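Local coordinates for protein prolyl-tRNA synthetase (Naegleria fowleri, PDB 6UYH) that probably catalyses the ATP-dependent attachment of proline to its cognate tRNA as a class II aminoacyl-tRNA synthetase, and binds halofuginone and an ATP analogue, at residues A[123-128]-A[266-271]; A[215-220]-A[238-243]. All coordinates share one frame; numbering follows the deposited sequence.

Contact 1: A[123-128]-A[266-271]; sequences IMYPSY and QNSWGL. With HFG (7-bromo-6-chloro-3-{3-[(2R,3S)-3-hydroxypiperidin-2-yl]-2-oxopropyl}quinazolin-4(3H)-one), chain D.
Beside the piperidine ring of halofuginone, in a pocket partly lined by Ser268, Trp269 and Gly270, Tyr125 of helix 121-131 meets Gln266 and Ser268 of strand 261-272. The backbones stay well apart, their axes 12.5 Å from each other at closest approach, so long side chains bridge the gap. Tyr125 and Gln266 reach toward each other tip to tip. Gln266 NE2 sits over the centre of the Tyr125 ring, 3.4 Å from Tyr125 CZ, while the amide plane is turned 61° from that of the ring. Beyond CG the Gln266 chain is extended (chi2 171°), which carries CD outward from the strand and brings the amide to the aromatic face. One water joins the two sides: it accepts from Gln266 NE2 at 2.9 Å and donates to Asn267 O at 3.1 Å, with a weak bond to Tyr125 OH. The firmer partner of that hydroxyl is His171 on the adjoining strand 164-174, whose carbonyl also takes the Tyr128 hydroxyl.

In the class II synthetase core, a helix thus packs against an antiparallel sheet whose strands line the active site. Ser268 CB approaches Tyr125 OH at 3.9 Å, and Ser268 OG lies 3.8 Å from C6' of the inhibitor; this hydroxyl has a weak bond to Glu121, itself a hydrogen-bond partner of halofuginone. Further along the strand, Gly270 N comes within 3.4 Å of C4' of the piperidine, a closeness that the absence of a side chain permits.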
loop_
_atom_site.group_PDB
_atom_site.type_symbol
_atom_site.label_atom_id
_atom_site.label_comp_id
_atom_site.label_asym_id
_atom_site.label_seq_id
_atom_site.Cartn_x
_atom_site.Cartn_y
_atom_site.Cartn_z
ATOM N N ILE A 123 1.381 14.528 12.560
ATOM C CA ILE A 123 2.495 14.179 11.682
ATOM C C ILE A 123 2.489 15.053 10.431
ATOM O O ILE A 123 3.550 15.419 9.917
ATOM C CB ILE A 123 2.405 12.683 11.314
ATOM C CG1 ILE A 123 2.500 11.822 12.577
ATOM C CG2 ILE A 123 3.474 12.284 10.269
ATOM C CD1 ILE A 123 2.317 10.321 12.315
ATOM N N MET A 124 1.305 15.416 9.939
ATOM C CA MET A 124 1.151 16.104 8.667
ATOM C C MET A 124 0.992 17.611 8.782
ATOM O O MET A 124 1.451 18.334 7.892
ATOM C CB MET A 124 -0.060 15.540 7.921
ATOM C CG MET A 124 0.117 14.091 7.540
ATOM S SD MET A 124 -1.405 13.384 6.863
ATOM C CE MET A 124 -1.501 14.253 5.304
ATOM N N TYR A 125 0.366 18.111 9.840
ATOM C CA TYR A 125 -0.051 19.508 9.797
ATOM C C TYR A 125 1.100 20.500 9.967
ATOM O O TYR A 125 0.985 21.624 9.465
ATOM C CB TYR A 125 -1.172 19.761 10.816
ATOM C CG TYR A 125 -2.470 19.053 10.451
ATOM C CD1 TYR A 125 -2.618 18.438 9.203
ATOM C CD2 TYR A 125 -3.533 18.977 11.346
ATOM C CE1 TYR A 125 -3.790 17.786 8.861
ATOM C CE2 TYR A 125 -4.717 18.317 11.013
ATOM C CZ TYR A 125 -4.835 17.722 9.770
ATOM O OH TYR A 125 -6.005 17.066 9.426
ATOM N N PRO A 126 2.236 20.150 10.591
ATOM C CA PRO A 126 3.387 21.066 10.488
ATOM C C PRO A 126 3.845 21.273 9.052
ATOM O O PRO A 126 4.232 22.390 8.688
ATOM C CB PRO A 126 4.453 20.387 11.359
ATOM C CG PRO A 126 3.652 19.657 12.391
ATOM C CD PRO A 126 2.482 19.108 11.608
ATOM N N SER A 127 3.780 20.232 8.215
ATOM C CA SER A 127 4.090 20.394 6.794
ATOM C C SER A 127 3.047 21.251 6.093
ATOM O O SER A 127 3.384 22.054 5.214
ATOM C CB SER A 127 4.179 19.024 6.118
ATOM O OG SER A 127 5.291 18.310 6.605
ATOM N N TYR A 128 1.772 21.073 6.447
ATOM C CA TYR A 128 0.726 21.896 5.852
ATOM C C TYR A 128 0.974 23.370 6.131
ATOM O O TYR A 128 0.750 24.221 5.263
ATOM C CB TYR A 128 -0.646 21.467 6.392
ATOM C CG TYR A 128 -1.280 20.278 5.692
ATOM C CD1 TYR A 128 -0.534 19.156 5.361
ATOM C CD2 TYR A 128 -2.640 20.270 5.393
ATOM C CE1 TYR A 128 -1.112 18.071 4.725
ATOM C CE2 TYR A 128 -3.227 19.188 4.749
ATOM C CZ TYR A 128 -2.462 18.095 4.424
ATOM O OH TYR A 128 -3.035 17.011 3.790
ATOM N N GLN A 266 -10.136 23.076 7.398
ATOM C CA GLN A 266 -9.639 21.725 7.168
ATOM C C GLN A 266 -10.713 20.679 7.408
ATOM O O GLN A 266 -11.643 20.879 8.197
ATOM C CB GLN A 266 -8.450 21.384 8.060
ATOM C CG GLN A 266 -7.182 22.146 7.712
ATOM C CD GLN A 266 -6.109 21.928 8.747
ATOM O OE1 GLN A 266 -6.042 22.651 9.743
ATOM N NE2 GLN A 266 -5.274 20.910 8.536
ATOM N N ASN A 267 -10.550 19.553 6.713
ATOM C CA ASN A 267 -11.287 18.319 6.949
ATOM C C ASN A 267 -10.289 17.181 7.122
ATOM O O ASN A 267 -9.147 17.263 6.660
ATOM C CB ASN A 267 -12.204 17.944 5.778
ATOM C CG ASN A 267 -13.187 19.022 5.422
ATOM O OD1 ASN A 267 -13.628 19.807 6.271
ATOM N ND2 ASN A 267 -13.570 19.048 4.151
ATOM N N SER A 268 -10.741 16.096 7.751
ATOM C CA SER A 268 -10.053 14.811 7.627
ATOM C C SER A 268 -11.094 13.701 7.626
ATOM O O SER A 268 -12.220 13.880 8.090
ATOM C CB SER A 268 -8.998 14.597 8.734
ATOM O OG SER A 268 -9.600 14.454 10.007
ATOM N N TRP A 269 -10.723 12.548 7.067
ATOM C CA TRP A 269 -11.696 11.488 6.844
ATOM C C TRP A 269 -10.944 10.171 6.710
ATOM O O TRP A 269 -9.846 10.141 6.156
ATOM C CB TRP A 269 -12.560 11.758 5.594
ATOM C CG TRP A 269 -11.947 12.711 4.547
ATOM C CD1 TRP A 269 -12.014 14.083 4.538
ATOM C CD2 TRP A 269 -11.210 12.342 3.359
ATOM N NE1 TRP A 269 -11.359 14.589 3.429
ATOM C CE2 TRP A 269 -10.859 13.544 2.691
ATOM C CE3 TRP A 269 -10.829 11.117 2.797
ATOM C CZ2 TRP A 269 -10.135 13.556 1.492
ATOM C CZ3 TRP A 269 -10.094 11.130 1.592
ATOM C CH2 TRP A 269 -9.757 12.344 0.963
ATOM N N GLY A 270 -11.520 9.099 7.243
ATOM C CA GLY A 270 -10.851 7.806 7.193
ATOM C C GLY A 270 -11.820 6.652 7.072
ATOM O O GLY A 270 -12.950 6.704 7.565
ATOM N N LEU A 271 -11.337 5.574 6.453
ATOM C CA LEU A 271 -12.070 4.334 6.219
ATOM C C LEU A 271 -11.055 3.206 6.371
ATOM O O LEU A 271 -9.959 3.317 5.819
ATOM C CB LEU A 271 -12.670 4.324 4.802
ATOM C CG LEU A 271 -13.471 3.103 4.350
ATOM C CD1 LEU A 271 -14.890 3.204 4.872
ATOM C CD2 LEU A 271 -13.451 2.981 2.829
HETATM O "O4'" HFG D . -8.106 9.596 14.237
HETATM C C21 HFG D . -8.987 10.343 14.607
HETATM C "C3'" HFG D . -9.544 11.427 13.713
HETATM C "C2'" HFG D . -9.428 11.173 12.205
HETATM N "N1'" HFG D . -8.036 11.175 11.737
HETATM C "C6'" HFG D . -7.948 11.082 10.275
HETATM C "C5'" HFG D . -8.602 9.832 9.749
HETATM C "C4'" HFG D . -10.044 9.729 10.252
HETATM C C39 HFG D . -10.104 9.875 11.762
HETATM O "O7'" HFG D . -11.468 9.860 12.192
HETATM C "C1'" HFG D . -9.576 10.241 16.022
HETATM N N3 HFG D . -8.661 9.577 16.948
HETATM C C4 HFG D . -7.500 10.250 17.304
HETATM O O11 HFG D . -7.273 11.376 16.898
HETATM C C10 HFG D . -6.596 9.463 18.153
HETATM C C5 HFG D . -5.397 10.015 18.602
HETATM C C2 HFG D . -8.918 8.302 17.373
HETATM N N1 HFG D . -8.148 7.575 18.101
HETATM C C9 HFG D . -6.941 8.153 18.496
HETATM C C8 HFG D . -6.053 7.377 19.240
HETATM C C7 HFG D . -4.853 7.933 19.653
HETATM BR BR1 HFG D . -3.627 6.819 20.571
HETATM C C6 HFG D . -4.542 9.245 19.366
HETATM CL CL1 HFG D . -3.100 9.985 19.996
HETATM O O HOH W 1 -6.475 18.721 7.001
#

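Contact 2: A[215-220]-A[238-243]; sequences AGADYT and TSHHLG. With HFG (7-bromo-6-chloro-3-{3-[(2R,3S)-3-hydroxypiperidin-2-yl]-2-oxopropyl}quinazolin-4(3H)-one), chain D; ANP (phosphoaminophosphonic acid-adenylate ester), chain C.
Thr220 and His240, an antiparallel non-hydrogen-bonded pair of strands 219-227 and 232-243, carry the polar side-chain contact. They lie side by side and point the same way, and Thr220 OG1 meets His240 ND1 at 2.8 Å in the plane of the imidazole, at its edge. The other nitrogen, His240 NE2, donates to the halofuginone hydroxyl O7' at 2.8 Å. With both nitrogens bonded, the rotation of the ring is fixed, and Thr220, which also bonds Phe214 N, acts as a second-shell residue positioning a ligand-binding histidine. Thr238 OG1 shares a 2.6 Å hydrogen bond with O3' of the ATP analogue.

Backbone bonding is antiparallel but irregular. In the hydrogen-bonded pair Tyr219 and His241, His241 N donates to Tyr219 O at 3.0 Å, whereas His241 O receives two weak bonds, from Asp218 N and Tyr219 N. Two residues thus face one, a classic beta bulge.

Aromatic contact occupies the face bearing Tyr219 and His241. His241 CB lies over the Tyr219 ring, displaced toward its rim, in a CH-pi contact 3.6 Å from the ring centroid; the two rings themselves are oblique. His241 CG is anti to the backbone N (chi1 179°). Its ND1 bonds Asn267, and Gly243 N lies 3.4 Å above the imidazole plane, over its centre. The Tyr219 hydroxyl reaches Asp181 on helix 177-198.

A water bridges Asp218 OD2, to which it donates, and His241 NE2. Asp218 OD1 bonds Asn245. Apolar contacts pair Ala217 CB with Leu242 CD2 at 4.0 Å and the methyls Thr220 CG2 and Thr238 CG2 at 3.5 Å. The whole is a bulged beta hairpin of the class II synthetase catalytic sheet, whose second strand presents His240 and Thr238 to inhibitor and nucleotide.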
loop_
_atom_site.group_PDB
_atom_site.type_symbol
_atom_site.label_atom_id
_atom_site.label_comp_id
_atom_site.label_asym_id
_atom_site.label_seq_id
_atom_site.Cartn_x
_atom_site.Cartn_y
_atom_site.Cartn_z
ATOM N N ALA A 215 -12.979 15.148 19.084
ATOM C CA ALA A 215 -12.802 16.336 19.915
ATOM C C ALA A 215 -12.143 17.480 19.150
ATOM O O ALA A 215 -12.357 18.654 19.483
ATOM C CB ALA A 215 -11.988 15.989 21.161
ATOM N N GLY A 216 -11.353 17.173 18.134
ATOM C CA GLY A 216 -10.792 18.214 17.304
ATOM C C GLY A 216 -11.677 18.728 16.187
ATOM O O GLY A 216 -11.248 19.619 15.450
ATOM N N ALA A 217 -12.896 18.213 16.029
ATOM C CA ALA A 217 -13.731 18.575 14.892
ATOM C C ALA A 217 -14.817 19.559 15.296
ATOM O O ALA A 217 -15.304 19.549 16.430
ATOM C CB ALA A 217 -14.375 17.333 14.257
ATOM N N ASP A 218 -15.185 20.430 14.350
ATOM C CA ASP A 218 -16.411 21.203 14.518
ATOM C C ASP A 218 -17.629 20.295 14.441
ATOM O O ASP A 218 -18.552 20.417 15.255
ATOM C CB ASP A 218 -16.493 22.314 13.473
ATOM C CG ASP A 218 -15.707 23.555 13.880
ATOM O OD1 ASP A 218 -15.295 23.650 15.058
ATOM O OD2 ASP A 218 -15.499 24.436 13.019
ATOM N N TYR A 219 -17.652 19.378 13.474
ATOM C CA TYR A 219 -18.694 18.363 13.428
ATOM C C TYR A 219 -18.159 17.130 12.719
ATOM O O TYR A 219 -17.246 17.219 11.892
ATOM C CB TYR A 219 -19.965 18.871 12.739
ATOM C CG TYR A 219 -19.827 19.215 11.270
ATOM C CD1 TYR A 219 -19.632 20.533 10.859
ATOM C CD2 TYR A 219 -19.929 18.234 10.293
ATOM C CE1 TYR A 219 -19.522 20.861 9.517
ATOM C CE2 TYR A 219 -19.804 18.548 8.946
ATOM C CZ TYR A 219 -19.607 19.858 8.569
ATOM O OH TYR A 219 -19.499 20.170 7.238
ATOM N N THR A 220 -18.740 15.975 13.055
ATOM C CA THR A 220 -18.309 14.678 12.551
ATOM C C THR A 220 -19.485 13.987 11.878
ATOM O O THR A 220 -20.574 13.906 12.463
ATOM C CB THR A 220 -17.774 13.804 13.692
ATOM O OG1 THR A 220 -16.583 14.391 14.228
ATOM C CG2 THR A 220 -17.459 12.398 13.204
ATOM N N THR A 238 -15.659 7.675 8.653
ATOM C CA THR A 238 -15.819 8.938 9.359
ATOM C C THR A 238 -15.352 10.085 8.479
ATOM O O THR A 238 -14.312 9.982 7.837
ATOM C CB THR A 238 -15.015 8.913 10.658
ATOM O OG1 THR A 238 -15.297 7.699 11.371
ATOM C CG2 THR A 238 -15.411 10.065 11.523
ATOM N N SER A 239 -16.098 11.191 8.468
ATOM C CA SER A 239 -15.683 12.364 7.698
ATOM C C SER A 239 -15.933 13.619 8.534
ATOM O O SER A 239 -17.086 13.951 8.831
ATOM C CB SER A 239 -16.425 12.417 6.360
ATOM O OG SER A 239 -15.982 13.499 5.562
ATOM N N HIS A 240 -14.852 14.300 8.922
ATOM C CA HIS A 240 -14.884 15.429 9.848
ATOM C C HIS A 240 -14.728 16.746 9.111
ATOM O O HIS A 240 -13.870 16.868 8.234
ATOM C CB HIS A 240 -13.730 15.378 10.855
ATOM C CG HIS A 240 -13.592 14.090 11.593
ATOM N ND1 HIS A 240 -14.436 13.728 12.619
ATOM C CD2 HIS A 240 -12.674 13.102 11.490
ATOM C CE1 HIS A 240 -14.063 12.557 13.098
ATOM N NE2 HIS A 240 -12.991 12.159 12.434
ATOM N N HIS A 241 -15.492 17.756 9.530
ATOM C CA HIS A 241 -15.098 19.140 9.304
ATOM C C HIS A 241 -14.340 19.626 10.536
ATOM O O HIS A 241 -14.890 19.650 11.643
ATOM C CB HIS A 241 -16.298 20.038 9.017
ATOM C CG HIS A 241 -15.928 21.478 8.809
ATOM N ND1 HIS A 241 -14.954 21.873 7.914
ATOM C CD2 HIS A 241 -16.383 22.611 9.391
ATOM C CE1 HIS A 241 -14.828 23.186 7.952
ATOM N NE2 HIS A 241 -15.686 23.662 8.840
ATOM N N LEU A 242 -13.074 19.984 10.351
ATOM C CA LEU A 242 -12.228 20.403 11.459
ATOM C C LEU A 242 -12.277 21.908 11.684
ATOM O O LEU A 242 -11.705 22.397 12.666
ATOM C CB LEU A 242 -10.780 19.940 11.219
ATOM C CG LEU A 242 -10.542 18.448 10.933
ATOM C CD1 LEU A 242 -9.065 18.203 10.589
ATOM C CD2 LEU A 242 -10.971 17.578 12.117
ATOM N N GLY A 243 -12.982 22.639 10.826
ATOM C CA GLY A 243 -13.022 24.082 10.930
ATOM C C GLY A 243 -11.625 24.651 10.867
ATOM O O GLY A 243 -10.790 24.232 10.056
HETATM O "O4'" HFG D . -8.106 9.596 14.237
HETATM C C21 HFG D . -8.987 10.343 14.607
HETATM C "C3'" HFG D . -9.544 11.427 13.713
HETATM C "C2'" HFG D . -9.428 11.173 12.205
HETATM N "N1'" HFG D . -8.036 11.175 11.737
HETATM C "C6'" HFG D . -7.948 11.082 10.275
HETATM C "C5'" HFG D . -8.602 9.832 9.749
HETATM C "C4'" HFG D . -10.044 9.729 10.252
HETATM C C39 HFG D . -10.104 9.875 11.762
HETATM O "O7'" HFG D . -11.468 9.860 12.192
HETATM C "C1'" HFG D . -9.576 10.241 16.022
HETATM N N3 HFG D . -8.661 9.577 16.948
HETATM C C4 HFG D . -7.500 10.250 17.304
HETATM O O11 HFG D . -7.273 11.376 16.898
HETATM C C10 HFG D . -6.596 9.463 18.153
HETATM C C5 HFG D . -5.397 10.015 18.602
HETATM C C2 HFG D . -8.918 8.302 17.373
HETATM N N1 HFG D . -8.148 7.575 18.101
HETATM C C9 HFG D . -6.941 8.153 18.496
HETATM C C8 HFG D . -6.053 7.377 19.240
HETATM C C7 HFG D . -4.853 7.933 19.653
HETATM BR BR1 HFG D . -3.627 6.819 20.571
HETATM C C6 HFG D . -4.542 9.245 19.366
HETATM CL CL1 HFG D . -3.100 9.985 19.996
HETATM P PG ANP C . -14.192 3.581 17.503
HETATM O O1G ANP C . -15.251 3.851 18.466
HETATM O O2G ANP C . -12.857 3.280 18.306
HETATM O O3G ANP C . -14.669 2.341 16.652
HETATM P PB ANP C . -12.740 5.962 16.404
HETATM O O1B ANP C . -13.195 7.296 16.763
HETATM O O2B ANP C . -11.567 5.544 17.343
HETATM N N3B ANP C . -13.940 4.838 16.476
HETATM P PA ANP C . -11.483 6.956 13.996
HETATM O O1A ANP C . -12.316 8.135 13.680
HETATM O O2A ANP C . -10.221 7.366 14.681
HETATM O O3A ANP C . -12.232 5.920 14.939
HETATM O "O5'" ANP C . -11.080 6.029 12.742
HETATM C "C5'" ANP C . -11.604 6.087 11.395
HETATM C "C4'" ANP C . -12.321 4.788 11.139
HETATM O "O4'" ANP C . -11.416 3.680 11.345
HETATM C "C3'" ANP C . -13.465 4.535 12.109
HETATM O "O3'" ANP C . -14.655 5.168 11.656
HETATM C "C2'" ANP C . -13.583 3.010 12.099
HETATM O "O2'" ANP C . -14.479 2.589 11.079
HETATM C "C1'" ANP C . -12.133 2.558 11.835
HETATM N N9 ANP C . -11.448 2.059 13.020
HETATM C C8 ANP C . -11.251 2.720 14.205
HETATM N N7 ANP C . -10.593 2.030 15.104
HETATM C C5 ANP C . -10.334 0.824 14.463
HETATM C C6 ANP C . -9.669 -0.344 14.877
HETATM N N6 ANP C . -9.068 -0.482 16.062
HETATM N N1 ANP C . -9.619 -1.376 14.006
HETATM C C2 ANP C . -10.172 -1.228 12.798
HETATM N N3 ANP C . -10.808 -0.169 12.292
HETATM C C4 ANP C . -10.860 0.828 13.181
HETATM O O HOH W 2 -16.225 25.597 10.884
#

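Contact 1 is wholly buried and contact 2 mostly so, with Asp218 exposed. They meet through neighbouring strands 261-272 and 232-243, where Gln266 O and Ser268 O probably accept from Leu242 N and His240 N. Along the chain, contact 2 is nested within the loop that contact 1 closes. Contact 1 sets a helix on the sheet through side chains and a water that also reaches a strand carbonyl, burying 153 Å²; contact 2 joins a strand and the loop leading into it to the next strand by main-chain bonds and one side-chain bond, burying 426 Å². Both reach halofuginone, contact 1 by close approach to piperidine carbons and contact 2 by a hydrogen bond to its hydroxyl; contact 2 also bonds the nucleotide.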